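Side-chain contacts in alginate lyase (PDB 6KCW), which depolymerises alginate by beta-elimination as a bacterial member of polysaccharide lyase family 36: residues R180-I185 and V190-I195; K149-S154 and I184-T189; V78-Q83 and M118-T123. All blocks are in the same frame, centred on the assembly; numbering follows the deposited sequence.

How the contacts relate
Contact 3 is the buried one: F80 and W120 meet as aromatic rings between the two facing sheets. Contacts 1 and 2 are partly buried and sit at one edge of the fold, both on the hairpin of strands 179-185 and 188-195, sharing I184 and I185. Contact 1 joins the two strands by backbone bonds, with charged and amide groups on one face and mostly aliphatic ones on the other. Contact 2 lays a tyrosine against the hairpin's turn and has a single weak hydrogen bond. I185 CD1 packs on M118 SD at 3.7 Å, so the hairpin's buried face reaches the strand that carries W120.

Contact 1: R180-I185 and V190-I195; sequences RAQIII and VLDTAI
R180 and Q182 both reach one carboxylate oxygen, D192 OD1, across the antiparallel hairpin of strands 179-185 and 188-195. R180 sends CG away from its backbone N (chi1 -159°), then bends at chi2 (91°), so that its CG and CD pass T193 O and the guanidinium swings back over the partner strand. There NE meets D192 OD1 at 3.0 Å, on the syn side of the carboxylate, as a salt bridge; NH2 adds a weak bond to the same oxygen, and the two flat groups are nearly coplanar. Q182 is fully extended and lies alongside D192, pointing the same way. Its NE2 gives D192 OD1 a weak bond of 3.2 Å, with amide and carboxylate planes 86° apart.

The other face is mostly aliphatic and turns toward L116 and P132 of the facing sheet. The single methyl of A181 fits where two longer chains converge: its CB lies 4.1 Å from I195 CD1 and about as far from L191 CD2. Beneath, A181 and T193 form a hydrogen-bonded pair, A181 N to T193 O being 3.0 Å. Farther along, V190 and L191 both donate to I183 O, a classic beta bulge, with V190 N at 2.9 Å from that oxygen. The bulge leaves V190 CG2 crossing I185, 3.6 Å from its CG1, while V190 CB rests against I183 CG2.

A leucine in place of R180 would probably deprive the D192 carboxylate of its charged mate, leaving the weak Q182 bond as its remaining tie across these two strands. With three N-H groups converging on OD1, the negative charge is probably drawn toward that oxygen, and the polar face can meet solvent while the mostly aliphatic face enters the core.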
ATOM      1  N   ARG A 180     -12.897  -4.814   9.317  1.00 35.71           N
ATOM      2  CA  ARG A 180     -11.686  -5.585   9.566  1.00 35.24           C
ATOM      3  C   ARG A 180     -10.529  -4.992   8.779  1.00 34.29           C
ATOM      4  O   ARG A 180     -10.693  -4.628   7.613  1.00 35.40           O
ATOM      5  CB  ARG A 180     -11.870  -7.058   9.167  1.00 36.12           C
ATOM      6  CG  ARG A 180     -10.885  -7.998   9.826  1.00 38.78           C
ATOM      7  CD  ARG A 180     -11.455  -8.548  11.153  1.00 41.39           C
ATOM      8  NE  ARG A 180     -10.655  -9.682  11.619  1.00 49.58           N
ATOM      9  CZ  ARG A 180     -11.022 -10.958  11.523  1.00 47.51           C
ATOM     10  NH1 ARG A 180     -12.199 -11.275  10.998  1.00 45.59           N
ATOM     11  NH2 ARG A 180     -10.222 -11.917  11.976  1.00 43.43           N
ATOM     12  N   ALA A 181      -9.354  -4.935   9.409  1.00 32.54           N
ATOM     13  CA  ALA A 181      -8.106  -4.600   8.722  1.00 38.18           C
ATOM     14  C   ALA A 181      -7.052  -5.640   9.080  1.00 34.74           C
ATOM     15  O   ALA A 181      -6.774  -5.855  10.262  1.00 38.74           O
ATOM     16  CB  ALA A 181      -7.629  -3.191   9.105  1.00 31.31           C
ATOM     17  N   GLN A 182      -6.452  -6.272   8.075  1.00 37.15           N
ATOM     18  CA  GLN A 182      -5.507  -7.351   8.335  1.00 32.33           C
ATOM     19  C   GLN A 182      -4.310  -7.256   7.404  1.00 36.57           C
ATOM     20  O   GLN A 182      -4.468  -7.046   6.196  1.00 37.13           O
ATOM     21  CB  GLN A 182      -6.181  -8.718   8.176  1.00 35.83           C
ATOM     22  CG  GLN A 182      -5.249  -9.925   8.342  1.00 37.66           C
ATOM     23  CD  GLN A 182      -5.958 -11.254   8.099  1.00 37.47           C
ATOM     24  OE1 GLN A 182      -5.787 -11.886   7.053  1.00 37.67           O
ATOM     25  NE2 GLN A 182      -6.757 -11.680   9.066  1.00 38.09           N
ATOM     26  N   ILE A 183      -3.111  -7.436   7.970  1.00 39.13           N
ATOM     27  CA  ILE A 183      -1.867  -7.556   7.212  1.00 36.69           C
ATOM     28  C   ILE A 183      -1.111  -8.794   7.677  1.00 35.97           C
ATOM     29  O   ILE A 183      -0.830  -8.940   8.871  1.00 36.01           O
ATOM     30  CB  ILE A 183      -0.971  -6.318   7.377  1.00 37.78           C
ATOM     31  CG1 ILE A 183      -1.664  -5.068   6.823  1.00 36.81           C
ATOM     32  CG2 ILE A 183       0.380  -6.556   6.684  1.00 36.13           C
ATOM     33  CD1 ILE A 183      -0.958  -3.803   7.174  1.00 35.09           C
ATOM     34  N   ILE A 184      -0.752  -9.663   6.735  1.00 38.69           N
ATOM     35  CA  ILE A 184      -0.013 -10.896   7.015  1.00 36.40           C
ATOM     36  C   ILE A 184       1.258 -10.879   6.176  1.00 38.15           C
ATOM     37  O   ILE A 184       1.192 -10.741   4.949  1.00 35.89           O
ATOM     38  CB  ILE A 184      -0.848 -12.155   6.705  1.00 35.05           C
ATOM     39  CG1 ILE A 184      -2.271 -12.036   7.261  1.00 36.74           C
ATOM     40  CG2 ILE A 184      -0.167 -13.402   7.270  1.00 36.83           C
ATOM     41  CD1 ILE A 184      -2.368 -12.174   8.775  1.00 36.97           C
ATOM     42  N   ILE A 185       2.409 -11.006   6.831  1.00 36.90           N
ATOM     43  CA  ILE A 185       3.705 -10.950   6.161  1.00 36.82           C
ATOM     44  C   ILE A 185       4.449 -12.242   6.466  1.00 39.30           C
ATOM     45  O   ILE A 185       4.680 -12.569   7.638  1.00 39.02           O
ATOM     46  CB  ILE A 185       4.524  -9.720   6.590  1.00 38.08           C
ATOM     47  CG1 ILE A 185       3.762  -8.434   6.275  1.00 33.65           C
ATOM     48  CG2 ILE A 185       5.885  -9.688   5.897  1.00 35.34           C
ATOM     49  CD1 ILE A 185       4.491  -7.201   6.734  1.00 37.05           C
ATOM     50  N   VAL A 190       0.661  -9.465  11.270  1.00 38.07           N
ATOM     51  CA  VAL A 190       1.199  -8.169  11.665  1.00 39.21           C
ATOM     52  C   VAL A 190       0.076  -7.410  12.343  1.00 42.01           C
ATOM     53  O   VAL A 190       0.198  -6.976  13.496  1.00 47.22           O
ATOM     54  CB  VAL A 190       1.753  -7.387  10.462  1.00 40.07           C
ATOM     55  CG1 VAL A 190       2.452  -6.119  10.930  1.00 35.98           C
ATOM     56  CG2 VAL A 190       2.703  -8.263   9.669  1.00 37.31           C
ATOM     57  N   LEU A 191      -1.031  -7.255  11.628  1.00 40.32           N
ATOM     58  CA  LEU A 191      -2.222  -6.604  12.144  1.00 41.87           C
ATOM     59  C   LEU A 191      -3.416  -7.447  11.746  1.00 42.78           C
ATOM     60  O   LEU A 191      -3.556  -7.799  10.569  1.00 40.65           O
ATOM     61  CB  LEU A 191      -2.371  -5.183  11.593  1.00 37.30           C
ATOM     62  CG  LEU A 191      -3.677  -4.479  11.963  1.00 41.12           C
ATOM     63  CD1 LEU A 191      -3.658  -4.070  13.428  1.00 40.42           C
ATOM     64  CD2 LEU A 191      -3.940  -3.270  11.062  1.00 38.82           C
ATOM     65  N   ASP A 192      -4.271  -7.774  12.720  1.00 34.60           N
ATOM     66  CA  ASP A 192      -5.534  -8.458  12.432  1.00 39.36           C
ATOM     67  C   ASP A 192      -6.533  -7.973  13.482  1.00 41.24           C
ATOM     68  O   ASP A 192      -6.681  -8.581  14.543  1.00 40.59           O
ATOM     69  CB  ASP A 192      -5.374  -9.976  12.445  1.00 41.95           C
ATOM     70  CG  ASP A 192      -6.707 -10.714  12.337  1.00 43.76           C
ATOM     71  OD1 ASP A 192      -7.661 -10.159  11.750  1.00 44.55           O
ATOM     72  OD2 ASP A 192      -6.806 -11.853  12.853  1.00 52.04           O
ATOM     73  N   THR A 193      -7.196  -6.860  13.182  1.00 42.76           N
ATOM     74  CA  THR A 193      -8.077  -6.210  14.139  1.00 38.54           C
ATOM     75  C   THR A 193      -9.440  -5.931  13.522  1.00 41.19           C
ATOM     76  O   THR A 193      -9.556  -5.645  12.325  1.00 41.34           O
ATOM     77  CB  THR A 193      -7.509  -4.882  14.642  1.00 41.81           C
ATOM     78  OG1 THR A 193      -8.473  -4.262  15.510  1.00 39.46           O
ATOM     79  CG2 THR A 193      -7.252  -3.953  13.480  1.00 37.20           C
ATOM     80  N   ALA A 194     -10.471  -5.993  14.359  1.00 37.54           N
ATOM     81  CA  ALA A 194     -11.733  -5.421  13.952  1.00 34.29           C
ATOM     82  C   ALA A 194     -11.597  -3.906  14.016  1.00 38.99           C
ATOM     83  O   ALA A 194     -10.741  -3.370  14.725  1.00 43.13           O
ATOM     84  CB  ALA A 194     -12.868  -5.941  14.834  1.00 36.89           C
ATOM     85  N   ILE A 195     -12.419  -3.202  13.240  1.00 38.96           N
ATOM     86  CA  ILE A 195     -12.181  -1.784  13.000  1.00 34.22           C
ATOM     87  C   ILE A 195     -13.475  -1.146  12.530  1.00 34.43           C
ATOM     88  O   ILE A 195     -14.357  -1.813  11.986  1.00 33.99           O
ATOM     89  CB  ILE A 195     -11.046  -1.595  11.960  1.00 34.14           C
ATOM     90  CG1 ILE A 195     -10.447  -0.195  12.032  1.00 34.86           C
ATOM     91  CG2 ILE A 195     -11.561  -1.865  10.566  1.00 33.91           C
ATOM     92  CD1 ILE A 195      -9.362   0.055  10.988  1.00 31.44           C
TER

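Contact 2: K149-S154 and I184-T189; sequences KSYPSS and IINGTT
Y151 lays one face of its ring on I185 and brings its edge to T188, so that a loop side chain covers the turn of the hairpin. The CG2 methyl of I185 makes the face contact, a CH-pi interaction 3.8 Å from the ring centroid and 24° off the ring normal. With CG1 of I185 beside the backbone N (chi1 -59°), CG2 is anti to it, which leaves the other branch to run under the near end of the ring, where CD1 is 4.0 Å from Y151 CB. T188 crosses the ring at about a right angle, its CB 3.7 Å from Y151 CE2 and its CG2 methyl in the ring plane. At the far end N186 ND2 gives Y151 OH a weak, bent bond of 3.2 Å, the amide standing almost perpendicular to the ring. A tyrosine suits the place, offering a broad apolar face to isoleucine and a hydroxyl to the polar corner.

The second shell fixes both partners. N186 OD1 accepts from H164 N, which holds the amide and so the orientation of ND2. On the loop side, the backbone of Y151 pairs with F130, and the peptide leading into P152 is cis. R127 binds S150 OG and P152 O, clamping the chain on both sides of the tyrosine, whose side chain also touches V190 and Y163.

Within the turn, T188 N bonds to I185 O at 2.9 Å, and I185 N returns a bond to T188 O. N186 and G187 both have positive phi, a shape that asparagine and glycine adopt more readily than other residues. Residues I185 to T188 thus form a type I' turn, the tight two-residue connection characteristic of beta hairpins.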
ATOM      1  N   LYS A 149       1.874  -1.667  15.643  1.00 40.83           N
ATOM      2  CA  LYS A 149       2.318  -2.968  15.137  1.00 45.36           C
ATOM      3  C   LYS A 149       3.521  -2.833  14.206  1.00 42.85           C
ATOM      4  O   LYS A 149       3.678  -1.838  13.492  1.00 39.94           O
ATOM      5  CB  LYS A 149       1.184  -3.688  14.402  1.00 40.55           C
ATOM      6  CG  LYS A 149      -0.139  -3.721  15.167  1.00 39.39           C
ATOM      7  CD  LYS A 149       0.030  -4.464  16.486  1.00 44.77           C
ATOM      8  CE  LYS A 149      -1.305  -4.915  17.077  1.00 45.47           C
ATOM      9  NZ  LYS A 149      -1.106  -5.819  18.251  1.00 47.60           N
ATOM     10  N   SER A 150       4.371  -3.858  14.209  1.00 44.88           N
ATOM     11  CA  SER A 150       5.531  -3.847  13.330  1.00 42.96           C
ATOM     12  C   SER A 150       5.936  -5.266  12.972  1.00 40.16           C
ATOM     13  O   SER A 150       5.674  -6.214  13.714  1.00 42.84           O
ATOM     14  CB  SER A 150       6.716  -3.110  13.964  1.00 44.34           C
ATOM     15  OG  SER A 150       7.208  -3.801  15.092  1.00 45.02           O
ATOM     16  N   TYR A 151       6.562  -5.397  11.810  1.00 39.33           N
ATOM     17  CA  TYR A 151       7.159  -6.648  11.381  1.00 39.59           C
ATOM     18  C   TYR A 151       8.577  -6.378  10.883  1.00 44.99           C
ATOM     19  O   TYR A 151       8.783  -5.566   9.967  1.00 40.86           O
ATOM     20  CB  TYR A 151       6.331  -7.321  10.289  1.00 40.28           C
ATOM     21  CG  TYR A 151       6.866  -8.672   9.843  1.00 39.05           C
ATOM     22  CD1 TYR A 151       7.841  -8.765   8.854  1.00 37.36           C
ATOM     23  CD2 TYR A 151       6.394  -9.852  10.408  1.00 40.62           C
ATOM     24  CE1 TYR A 151       8.327  -9.987   8.440  1.00 41.01           C
ATOM     25  CE2 TYR A 151       6.881 -11.098   9.997  1.00 40.00           C
ATOM     26  CZ  TYR A 151       7.847 -11.156   9.014  1.00 39.39           C
ATOM     27  OH  TYR A 151       8.339 -12.370   8.595  1.00 40.93           O
ATOM     28  N   PRO A 152       9.560  -7.062  11.487  1.00 45.77           N
ATOM     29  CA  PRO A 152       9.314  -8.035  12.561  1.00 45.21           C
ATOM     30  C   PRO A 152       9.021  -7.355  13.900  1.00 47.72           C
ATOM     31  O   PRO A 152       9.263  -6.139  14.017  1.00 44.15           O
ATOM     32  CB  PRO A 152      10.622  -8.826  12.613  1.00 46.12           C
ATOM     33  CG  PRO A 152      11.659  -7.822  12.186  1.00 49.42           C
ATOM     34  CD  PRO A 152      10.996  -6.895  11.202  1.00 43.82           C
ATOM     35  N   SER A 153       8.477  -8.106  14.872  1.00 44.31           N
ATOM     36  CA  SER A 153       8.153  -7.501  16.166  1.00 46.11           C
ATOM     37  C   SER A 153       9.416  -7.074  16.904  1.00 47.94           C
ATOM     38  O   SER A 153       9.396  -6.077  17.632  1.00 53.30           O
ATOM     39  CB  SER A 153       7.309  -8.457  17.030  1.00 45.31           C
ATOM     40  OG  SER A 153       7.934  -9.728  17.209  1.00 50.19           O
ATOM     41  N   SER A 154      10.524  -7.785  16.711  1.00 50.60           N
ATOM     42  CA  SER A 154      11.828  -7.350  17.195  1.00 52.86           C
ATOM     43  C   SER A 154      12.842  -7.472  16.061  1.00 51.59           C
ATOM     44  O   SER A 154      12.648  -8.236  15.113  1.00 52.81           O
ATOM     45  CB  SER A 154      12.281  -8.156  18.432  1.00 54.53           C
ATOM     46  OG  SER A 154      12.663  -9.483  18.097  1.00 60.35           O
ATOM     47  N   ILE A 184      -0.752  -9.663   6.735  1.00 38.69           N
ATOM     48  CA  ILE A 184      -0.013 -10.896   7.015  1.00 36.40           C
ATOM     49  C   ILE A 184       1.258 -10.879   6.176  1.00 38.15           C
ATOM     50  O   ILE A 184       1.192 -10.741   4.949  1.00 35.89           O
ATOM     51  CB  ILE A 184      -0.848 -12.155   6.705  1.00 35.05           C
ATOM     52  CG1 ILE A 184      -2.271 -12.036   7.261  1.00 36.74           C
ATOM     53  CG2 ILE A 184      -0.167 -13.402   7.270  1.00 36.83           C
ATOM     54  CD1 ILE A 184      -2.368 -12.174   8.775  1.00 36.97           C
ATOM     55  N   ILE A 185       2.409 -11.006   6.831  1.00 36.90           N
ATOM     56  CA  ILE A 185       3.705 -10.950   6.161  1.00 36.82           C
ATOM     57  C   ILE A 185       4.449 -12.242   6.466  1.00 39.30           C
ATOM     58  O   ILE A 185       4.680 -12.569   7.638  1.00 39.02           O
ATOM     59  CB  ILE A 185       4.524  -9.720   6.590  1.00 38.08           C
ATOM     60  CG1 ILE A 185       3.762  -8.434   6.275  1.00 33.65           C
ATOM     61  CG2 ILE A 185       5.885  -9.688   5.897  1.00 35.34           C
ATOM     62  CD1 ILE A 185       4.491  -7.201   6.734  1.00 37.05           C
ATOM     63  N   ASN A 186       4.832 -12.968   5.413  1.00 37.81           N
ATOM     64  CA  ASN A 186       5.461 -14.274   5.570  1.00 40.00           C
ATOM     65  C   ASN A 186       4.618 -15.176   6.469  1.00 38.59           C
ATOM     66  O   ASN A 186       5.134 -15.825   7.376  1.00 39.81           O
ATOM     67  CB  ASN A 186       6.879 -14.152   6.135  1.00 36.19           C
ATOM     68  CG  ASN A 186       7.869 -13.622   5.135  1.00 37.61           C
ATOM     69  OD1 ASN A 186       7.568 -13.502   3.951  1.00 37.42           O
ATOM     70  ND2 ASN A 186       9.078 -13.319   5.605  1.00 35.59           N
ATOM     71  N   GLY A 187       3.302 -15.175   6.255  1.00 37.33           N
ATOM     72  CA  GLY A 187       2.412 -15.998   7.055  1.00 37.08           C
ATOM     73  C   GLY A 187       2.285 -15.610   8.516  1.00 41.32           C
ATOM     74  O   GLY A 187       1.550 -16.283   9.254  1.00 40.80           O
ATOM     75  N   THR A 188       2.967 -14.554   8.957  1.00 40.73           N
ATOM     76  CA  THR A 188       2.913 -14.069  10.336  1.00 41.36           C
ATOM     77  C   THR A 188       1.965 -12.880  10.425  1.00 37.46           C
ATOM     78  O   THR A 188       2.056 -11.951   9.614  1.00 39.87           O
ATOM     79  CB  THR A 188       4.308 -13.653  10.816  1.00 43.91           C
ATOM     80  OG1 THR A 188       5.138 -14.817  10.974  1.00 45.38           O
ATOM     81  CG2 THR A 188       4.225 -12.870  12.139  1.00 39.72           C
ATOM     82  N   THR A 189       1.066 -12.908  11.405  1.00 37.01           N
ATOM     83  CA  THR A 189       0.123 -11.810  11.598  1.00 39.46           C
ATOM     84  C   THR A 189       0.848 -10.536  12.030  1.00 41.32           C
ATOM     85  O   THR A 189       1.564 -10.519  13.036  1.00 42.84           O
ATOM     86  CB  THR A 189      -0.935 -12.188  12.635  1.00 33.10           C
ATOM     87  OG1 THR A 189      -1.763 -13.233  12.113  1.00 43.45           O
ATOM     88  CG2 THR A 189      -1.829 -10.994  12.997  1.00 35.67           C
TER

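Contact 3: V78-Q83 and M118-T123; sequences VRFHSQ and MMWYQT
F80 and W120 face each other from strands 71-80 and 113-122, which belong to different sheets, with their CA atoms 10.1 Å apart, a separation bridged by side chains alone. The F80 ring comes edge-on to the indole of W120, a T-shaped pair with planes at 72° and with the phenyl centroid 5.1 Å from that of the five-membered ring. Its CE2 and CZ do the touching: CE2 stands over the indole face, 3.8 Å from W120 CD2, while CZ is 3.8 Å from W120 CB. The touch falls toward the rim of the indole, around CD2, CG and CE3, at the CD2 end of the bond its two rings share. W120 has CG between its backbone N and carbonyl carbon (chi1 85°), the crowded position, which turns the indole so that its face, and not its edge, meets the end of the F80 ring.

Two antiparallel sheets packed face to face make the beta sandwich expected of the concanavalin clan, and this pair fills part of the layer between them. Large aromatics suit such a buried place because each spans much of the gap and offers edges as well as faces. F84 packs edge-to-face with both rings and W86 does so with F80, while I230 touches F80 and V92 touches W120. The indole's one polar atom is satisfied within this cluster, W120 NE1 donating to W86 O. Just past F80 the chain leaves its strand, and there Q83 N donates to H81 ND1 at 3.0 Å as the backbone enters the loop that leads to F84 and W86.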
ATOM      1  N   VAL A  78       7.336  -8.428  -2.171  1.00 36.14           N
ATOM      2  CA  VAL A  78       8.053  -7.167  -2.207  1.00 38.10           C
ATOM      3  C   VAL A  78       9.459  -7.412  -1.690  1.00 37.29           C
ATOM      4  O   VAL A  78       9.666  -8.215  -0.775  1.00 39.18           O
ATOM      5  CB  VAL A  78       7.321  -6.078  -1.397  1.00 38.71           C
ATOM      6  CG1 VAL A  78       7.020  -6.563   0.008  1.00 34.34           C
ATOM      7  CG2 VAL A  78       8.144  -4.802  -1.382  1.00 40.47           C
ATOM      8  N   ARG A  79      10.430  -6.760  -2.326  1.00 38.06           N
ATOM      9  CA  ARG A  79      11.837  -6.874  -1.979  1.00 40.77           C
ATOM     10  C   ARG A  79      12.467  -5.498  -2.107  1.00 42.17           C
ATOM     11  O   ARG A  79      12.285  -4.829  -3.129  1.00 40.25           O
ATOM     12  CB  ARG A  79      12.550  -7.868  -2.903  1.00 42.95           C
ATOM     13  CG  ARG A  79      13.809  -8.498  -2.324  1.00 46.56           C
ATOM     14  CD  ARG A  79      14.927  -8.519  -3.356  1.00 51.00           C
ATOM     15  NE  ARG A  79      14.432  -8.817  -4.695  1.00 49.71           N
ATOM     16  CZ  ARG A  79      14.991  -8.351  -5.807  1.00 49.64           C
ATOM     17  NH1 ARG A  79      16.054  -7.550  -5.729  1.00 48.93           N
ATOM     18  NH2 ARG A  79      14.477  -8.663  -6.992  1.00 46.40           N
ATOM     19  N   PHE A  80      13.182  -5.065  -1.073  1.00 41.36           N
ATOM     20  CA  PHE A  80      13.954  -3.837  -1.179  1.00 44.11           C
ATOM     21  C   PHE A  80      15.277  -4.143  -1.860  1.00 48.64           C
ATOM     22  O   PHE A  80      15.860  -5.214  -1.665  1.00 49.11           O
ATOM     23  CB  PHE A  80      14.195  -3.214   0.193  1.00 41.55           C
ATOM     24  CG  PHE A  80      12.967  -2.634   0.809  1.00 40.93           C
ATOM     25  CD1 PHE A  80      12.135  -3.419   1.601  1.00 35.41           C
ATOM     26  CD2 PHE A  80      12.638  -1.297   0.600  1.00 39.95           C
ATOM     27  CE1 PHE A  80      10.998  -2.885   2.163  1.00 37.41           C
ATOM     28  CE2 PHE A  80      11.502  -0.755   1.155  1.00 36.75           C
ATOM     29  CZ  PHE A  80      10.681  -1.541   1.942  1.00 39.63           C
ATOM     30  N   HIS A  81      15.736  -3.201  -2.675  1.00 44.96           N
ATOM     31  CA  HIS A  81      16.970  -3.364  -3.412  1.00 45.77           C
ATOM     32  C   HIS A  81      18.134  -3.657  -2.466  1.00 47.14           C
ATOM     33  O   HIS A  81      18.063  -3.457  -1.252  1.00 46.25           O
ATOM     34  CB  HIS A  81      17.249  -2.109  -4.232  1.00 45.78           C
ATOM     35  CG  HIS A  81      18.470  -2.202  -5.089  1.00 48.66           C
ATOM     36  ND1 HIS A  81      19.710  -1.780  -4.663  1.00 49.46           N
ATOM     37  CD2 HIS A  81      18.640  -2.667  -6.349  1.00 47.78           C
ATOM     38  CE1 HIS A  81      20.592  -1.976  -5.628  1.00 49.13           C
ATOM     39  NE2 HIS A  81      19.968  -2.515  -6.659  1.00 45.84           N
ATOM     40  N   SER A  82      19.231  -4.125  -3.061  1.00 49.73           N
ATOM     41  CA  SER A  82      20.388  -4.563  -2.288  1.00 54.56           C
ATOM     42  C   SER A  82      20.977  -3.427  -1.465  1.00 51.92           C
ATOM     43  O   SER A  82      21.321  -3.613  -0.292  1.00 52.00           O
ATOM     44  CB  SER A  82      21.442  -5.143  -3.234  1.00 56.67           C
ATOM     45  OG  SER A  82      22.409  -5.886  -2.517  1.00 65.78           O
ATOM     46  N   GLN A  83      21.122  -2.249  -2.066  1.00 49.56           N
ATOM     47  CA  GLN A  83      21.615  -1.065  -1.372  1.00 51.18           C
ATOM     48  C   GLN A  83      20.516  -0.034  -1.183  1.00 47.47           C
ATOM     49  O   GLN A  83      20.747   1.164  -1.334  1.00 51.98           O
ATOM     50  CB  GLN A  83      22.777  -0.422  -2.120  1.00 56.64           C
ATOM     51  CG  GLN A  83      24.088  -1.131  -1.961  1.00 55.69           C
ATOM     52  CD  GLN A  83      24.433  -1.890  -3.199  1.00 62.00           C
ATOM     53  OE1 GLN A  83      24.640  -1.300  -4.265  1.00 70.25           O
ATOM     54  NE2 GLN A  83      24.475  -3.214  -3.087  1.00 67.50           N
ATOM     55  N   MET A 118       0.568   0.143   3.854  1.00 39.78           N
ATOM     56  CA  MET A 118       1.692  -0.367   4.625  1.00 39.76           C
ATOM     57  C   MET A 118       2.913   0.505   4.377  1.00 38.05           C
ATOM     58  O   MET A 118       3.094   1.049   3.282  1.00 37.51           O
ATOM     59  CB  MET A 118       2.015  -1.843   4.270  1.00 38.70           C
ATOM     60  CG  MET A 118       3.053  -2.502   5.196  1.00 38.01           C
ATOM     61  SD  MET A 118       3.385  -4.249   4.854  1.00 41.97           S
ATOM     62  CE  MET A 118       4.223  -4.121   3.259  1.00 37.80           C
ATOM     63  N   MET A 119       3.750   0.629   5.407  1.00 35.98           N
ATOM     64  CA  MET A 119       4.969   1.418   5.326  1.00 40.02           C
ATOM     65  C   MET A 119       6.163   0.589   5.769  1.00 41.37           C
ATOM     66  O   MET A 119       6.026  -0.408   6.480  1.00 40.86           O
ATOM     67  CB  MET A 119       4.908   2.669   6.206  1.00 38.45           C
ATOM     68  CG  MET A 119       3.855   3.666   5.831  1.00 37.65           C
ATOM     69  SD  MET A 119       4.061   5.142   6.845  1.00 41.66           S
ATOM     70  CE  MET A 119       5.715   5.716   6.453  1.00 35.61           C
ATOM     71  N   TRP A 120       7.346   1.015   5.334  1.00 40.55           N
ATOM     72  CA  TRP A 120       8.563   0.712   6.066  1.00 41.42           C
ATOM     73  C   TRP A 120       8.949   1.958   6.861  1.00 43.87           C
ATOM     74  O   TRP A 120       8.491   3.068   6.571  1.00 42.15           O
ATOM     75  CB  TRP A 120       9.687   0.251   5.127  1.00 40.73           C
ATOM     76  CG  TRP A 120      10.474   1.346   4.522  1.00 40.41           C
ATOM     77  CD1 TRP A 120      11.629   1.884   5.006  1.00 39.58           C
ATOM     78  CD2 TRP A 120      10.181   2.044   3.307  1.00 39.15           C
ATOM     79  NE1 TRP A 120      12.070   2.885   4.173  1.00 42.35           N
ATOM     80  CE2 TRP A 120      11.197   3.005   3.123  1.00 41.73           C
ATOM     81  CE3 TRP A 120       9.152   1.958   2.362  1.00 38.89           C
ATOM     82  CZ2 TRP A 120      11.220   3.870   2.026  1.00 38.41           C
ATOM     83  CZ3 TRP A 120       9.177   2.814   1.273  1.00 35.64           C
ATOM     84  CH2 TRP A 120      10.207   3.756   1.115  1.00 36.96           C
ATOM     85  N   TYR A 121       9.747   1.761   7.909  1.00 45.74           N
ATOM     86  CA  TYR A 121       9.960   2.833   8.872  1.00 48.28           C
ATOM     87  C   TYR A 121      11.256   2.586   9.633  1.00 51.31           C
ATOM     88  O   TYR A 121      11.554   1.443   9.998  1.00 44.87           O
ATOM     89  CB  TYR A 121       8.776   2.927   9.845  1.00 49.95           C
ATOM     90  CG  TYR A 121       8.768   4.148  10.759  1.00 49.19           C
ATOM     91  CD1 TYR A 121       8.332   5.383  10.301  1.00 46.38           C
ATOM     92  CD2 TYR A 121       9.145   4.047  12.097  1.00 51.70           C
ATOM     93  CE1 TYR A 121       8.307   6.488  11.137  1.00 50.09           C
ATOM     94  CE2 TYR A 121       9.120   5.149  12.942  1.00 48.34           C
ATOM     95  CZ  TYR A 121       8.704   6.365  12.453  1.00 51.64           C
ATOM     96  OH  TYR A 121       8.677   7.461  13.286  1.00 53.69           O
ATOM     97  N   GLN A 122      12.011   3.663   9.879  1.00 49.52           N
ATOM     98  CA  GLN A 122      13.257   3.593  10.634  1.00 49.56           C
ATOM     99  C   GLN A 122      13.174   4.480  11.868  1.00 55.01           C
ATOM    100  O   GLN A 122      12.854   5.676  11.773  1.00 56.73           O
ATOM    101  CB  GLN A 122      14.471   3.986   9.785  1.00 49.39           C
ATOM    102  CG  GLN A 122      15.748   4.072  10.616  1.00 50.72           C
ATOM    103  CD  GLN A 122      17.006   3.875   9.808  1.00 53.91           C
ATOM    104  OE1 GLN A 122      17.983   3.317  10.300  1.00 60.79           O
ATOM    105  NE2 GLN A 122      16.995   4.330   8.559  1.00 55.53           N
ATOM    106  N   THR A 123      13.466   3.887  13.023  1.00 54.96           N
ATOM    107  CA  THR A 123      13.429   4.597  14.290  1.00 55.39           C
ATOM    108  C   THR A 123      14.696   5.410  14.477  1.00 52.49           C
ATOM    109  O   THR A 123      15.754   5.067  13.949  1.00 53.30           O
ATOM    110  CB  THR A 123      13.303   3.612  15.455  1.00 54.53           C
ATOM    111  OG1 THR A 123      14.443   2.733  15.457  1.00 52.93           O
ATOM    112  CG2 THR A 123      12.027   2.797  15.332  1.00 54.20           C
TER